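Local coordinates for nitrophorin Cim l NP (PDB 2IMQ), which carries nitric oxide on heme b and delivers it to the victim during feeding, causing vasodilation, at residues P162-F167 against S249-I255. Sequence-based numbering, arbitrary orientation.
Sequences PSDFLF and SGTGKTI
The Phe165 ring turns its edge to Ile255, with CD2 3.9 Å from Ile255 CG1 close to the ring plane, and the carbonyl oxygen of Thr254 also lies off that rim. Asp164 CB covers part of one face near the rim, and Lys253 lays the start of its chain obliquely against the ring, Lys253 CB standing 3.5 Å from Phe165 CE2. Bent at chi2 (-59°), the lysine then turns past the aspartate, and its NZ hydrogen-bonds to the C-terminal carboxylate of Leu282. Phe167 CE2 lies 4.1 Å from Ile255 CG2, met obliquely; Ile255 thus touches both rings, and Val280 of strand 274-281 touches all three side chains.

Beyond the rings three hydrogen bonds cross the contact. Ser249 OG, anti to its own backbone nitrogen (chi1 177°), reaches into the carbonyl plane of Asp164 and donates to a lone pair of Asp164 O over 2.7 Å. The same hydroxyl oxygen accepts the backbone N-H groups of Thr251 and Lys253, so three bonds grip it and fix the curl of the loop. Thr251 OG1 donates to Asp164 OD2 over 2.7 Å, arriving from above the carboxylate plane, while OD1 takes the N-H of Arg128. Gly250 N adds a bent bond to Ser163 O (135° at the hydrogen). Pro162 CG rests 3.6 Å from Gly250 O; with no side chain, Gly250 lets the backbones approach here, the CA atoms of Pro162 and Gly250 being 5.0 Å apart.

The Ser249 OG bond to Thr251 N makes an ST turn, here opening the link between strands 243-248 and 255-262. This linker, packed on the entry to inner strand 165-169, carries the chain from one sheet's edge strand to the other's in the beta-sandwich of the DNase I-like fold, away from the heme.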
loop_
_atom_site.group_PDB
_atom_site.type_symbol
_atom_site.label_atom_id
_atom_site.label_comp_id
_atom_site.label_asym_id
_atom_site.label_seq_id
_atom_site.Cartn_x
_atom_site.Cartn_y
_atom_site.Cartn_z
ATOM N N PRO A 162 -11.360 7.016 16.415
ATOM C CA PRO A 162 -10.803 6.447 15.189
ATOM C C PRO A 162 -10.924 7.419 14.023
ATOM O O PRO A 162 -11.811 8.289 13.990
ATOM C CB PRO A 162 -11.610 5.192 14.996
ATOM C CG PRO A 162 -12.938 5.476 15.582
ATOM C CD PRO A 162 -12.614 6.346 16.792
ATOM N N SER A 163 -10.029 7.283 13.048
ATOM C CA SER A 163 -9.983 8.184 11.900
ATOM C C SER A 163 -11.221 8.011 11.016
ATOM O O SER A 163 -11.883 6.971 11.030
ATOM C CB SER A 163 -8.715 7.897 11.061
ATOM O OG SER A 163 -7.503 8.053 11.807
ATOM N N ASP A 164 -11.536 9.023 10.208
ATOM C CA ASP A 164 -12.672 8.949 9.296
ATOM C C ASP A 164 -12.377 8.068 8.065
ATOM O O ASP A 164 -13.222 7.321 7.616
ATOM C CB ASP A 164 -13.054 10.332 8.788
ATOM C CG ASP A 164 -13.597 11.193 9.879
ATOM O OD1 ASP A 164 -12.802 11.961 10.486
ATOM O OD2 ASP A 164 -14.781 11.064 10.251
ATOM N N PHE A 165 -11.190 8.220 7.496
ATOM C CA PHE A 165 -10.772 7.438 6.284
ATOM C C PHE A 165 -9.417 6.804 6.531
ATOM O O PHE A 165 -8.449 7.508 6.852
ATOM C CB PHE A 165 -10.676 8.386 5.084
ATOM C CG PHE A 165 -11.919 9.233 4.868
ATOM C CD1 PHE A 165 -11.894 10.578 5.096
ATOM C CD2 PHE A 165 -13.078 8.669 4.406
ATOM C CE1 PHE A 165 -13.057 11.342 4.864
ATOM C CE2 PHE A 165 -14.218 9.398 4.159
ATOM C CZ PHE A 165 -14.200 10.747 4.419
ATOM N N LEU A 166 -9.371 5.487 6.378
ATOM C CA LEU A 166 -8.174 4.723 6.638
ATOM C C LEU A 166 -7.822 3.846 5.484
ATOM O O LEU A 166 -8.678 3.185 4.892
ATOM C CB LEU A 166 -8.307 3.858 7.870
ATOM C CG LEU A 166 -8.613 4.652 9.155
ATOM C CD1 LEU A 166 -10.012 4.547 9.387
ATOM C CD2 LEU A 166 -7.758 4.162 10.282
ATOM N N PHE A 167 -6.552 3.845 5.166
ATOM C CA PHE A 167 -5.977 2.987 4.098
ATOM C C PHE A 167 -4.747 2.280 4.622
ATOM O O PHE A 167 -3.950 2.868 5.333
ATOM C CB PHE A 167 -5.623 3.873 2.893
ATOM C CG PHE A 167 -6.830 4.622 2.368
ATOM C CD1 PHE A 167 -7.139 5.899 2.822
ATOM C CD2 PHE A 167 -7.699 4.022 1.472
ATOM C CE1 PHE A 167 -8.293 6.535 2.365
ATOM C CE2 PHE A 167 -8.852 4.656 1.028
ATOM C CZ PHE A 167 -9.137 5.923 1.498
ATOM N N SER A 249 -13.453 2.894 7.380
ATOM C CA SER A 249 -13.816 4.135 8.082
ATOM C C SER A 249 -14.111 3.816 9.512
ATOM O O SER A 249 -14.765 2.848 9.795
ATOM C CB SER A 249 -15.061 4.769 7.493
ATOM O OG SER A 249 -15.477 5.955 8.223
ATOM N N GLY A 250 -13.623 4.674 10.392
ATOM C CA GLY A 250 -13.948 4.591 11.793
ATOM C C GLY A 250 -15.267 5.246 12.161
ATOM O O GLY A 250 -15.711 5.121 13.303
ATOM N N THR A 251 -15.901 5.933 11.226
ATOM C CA THR A 251 -16.992 6.862 11.563
ATOM C C THR A 251 -18.164 6.775 10.608
ATOM O O THR A 251 -18.959 7.733 10.484
ATOM C CB THR A 251 -16.493 8.310 11.603
ATOM O OG1 THR A 251 -15.926 8.632 10.326
ATOM C CG2 THR A 251 -15.434 8.554 12.624
ATOM N N GLY A 252 -18.287 5.669 9.908
ATOM C CA GLY A 252 -19.442 5.405 9.101
ATOM C C GLY A 252 -19.423 6.149 7.767
ATOM O O GLY A 252 -20.459 6.231 7.115
ATOM N N LYS A 253 -18.262 6.661 7.354
ATOM C CA LYS A 253 -18.117 7.357 6.069
ATOM C C LYS A 253 -18.009 6.358 4.930
ATOM O O LYS A 253 -17.497 5.235 5.088
ATOM C CB LYS A 253 -16.900 8.225 6.063
ATOM C CG LYS A 253 -16.766 9.257 7.138
ATOM C CD LYS A 253 -17.914 10.222 7.117
ATOM C CE LYS A 253 -17.643 11.389 7.989
ATOM N NZ LYS A 253 -18.903 12.195 8.136
ATOM N N THR A 254 -18.568 6.734 3.791
ATOM C CA THR A 254 -18.503 5.912 2.616
ATOM C C THR A 254 -17.142 6.039 1.930
ATOM O O THR A 254 -16.698 7.151 1.671
ATOM C CB THR A 254 -19.619 6.308 1.639
ATOM O OG1 THR A 254 -20.872 6.138 2.287
ATOM C CG2 THR A 254 -19.652 5.382 0.398
ATOM N N ILE A 255 -16.511 4.890 1.642
ATOM C CA ILE A 255 -15.282 4.815 0.841
ATOM C C ILE A 255 -15.618 3.865 -0.285
ATOM O O ILE A 255 -15.938 2.713 -0.048
ATOM C CB ILE A 255 -14.073 4.295 1.667
ATOM C CG1 ILE A 255 -13.765 5.217 2.834
ATOM C CG2 ILE A 255 -12.856 4.096 0.773
ATOM C CD1 ILE A 255 -12.790 4.668 3.887
#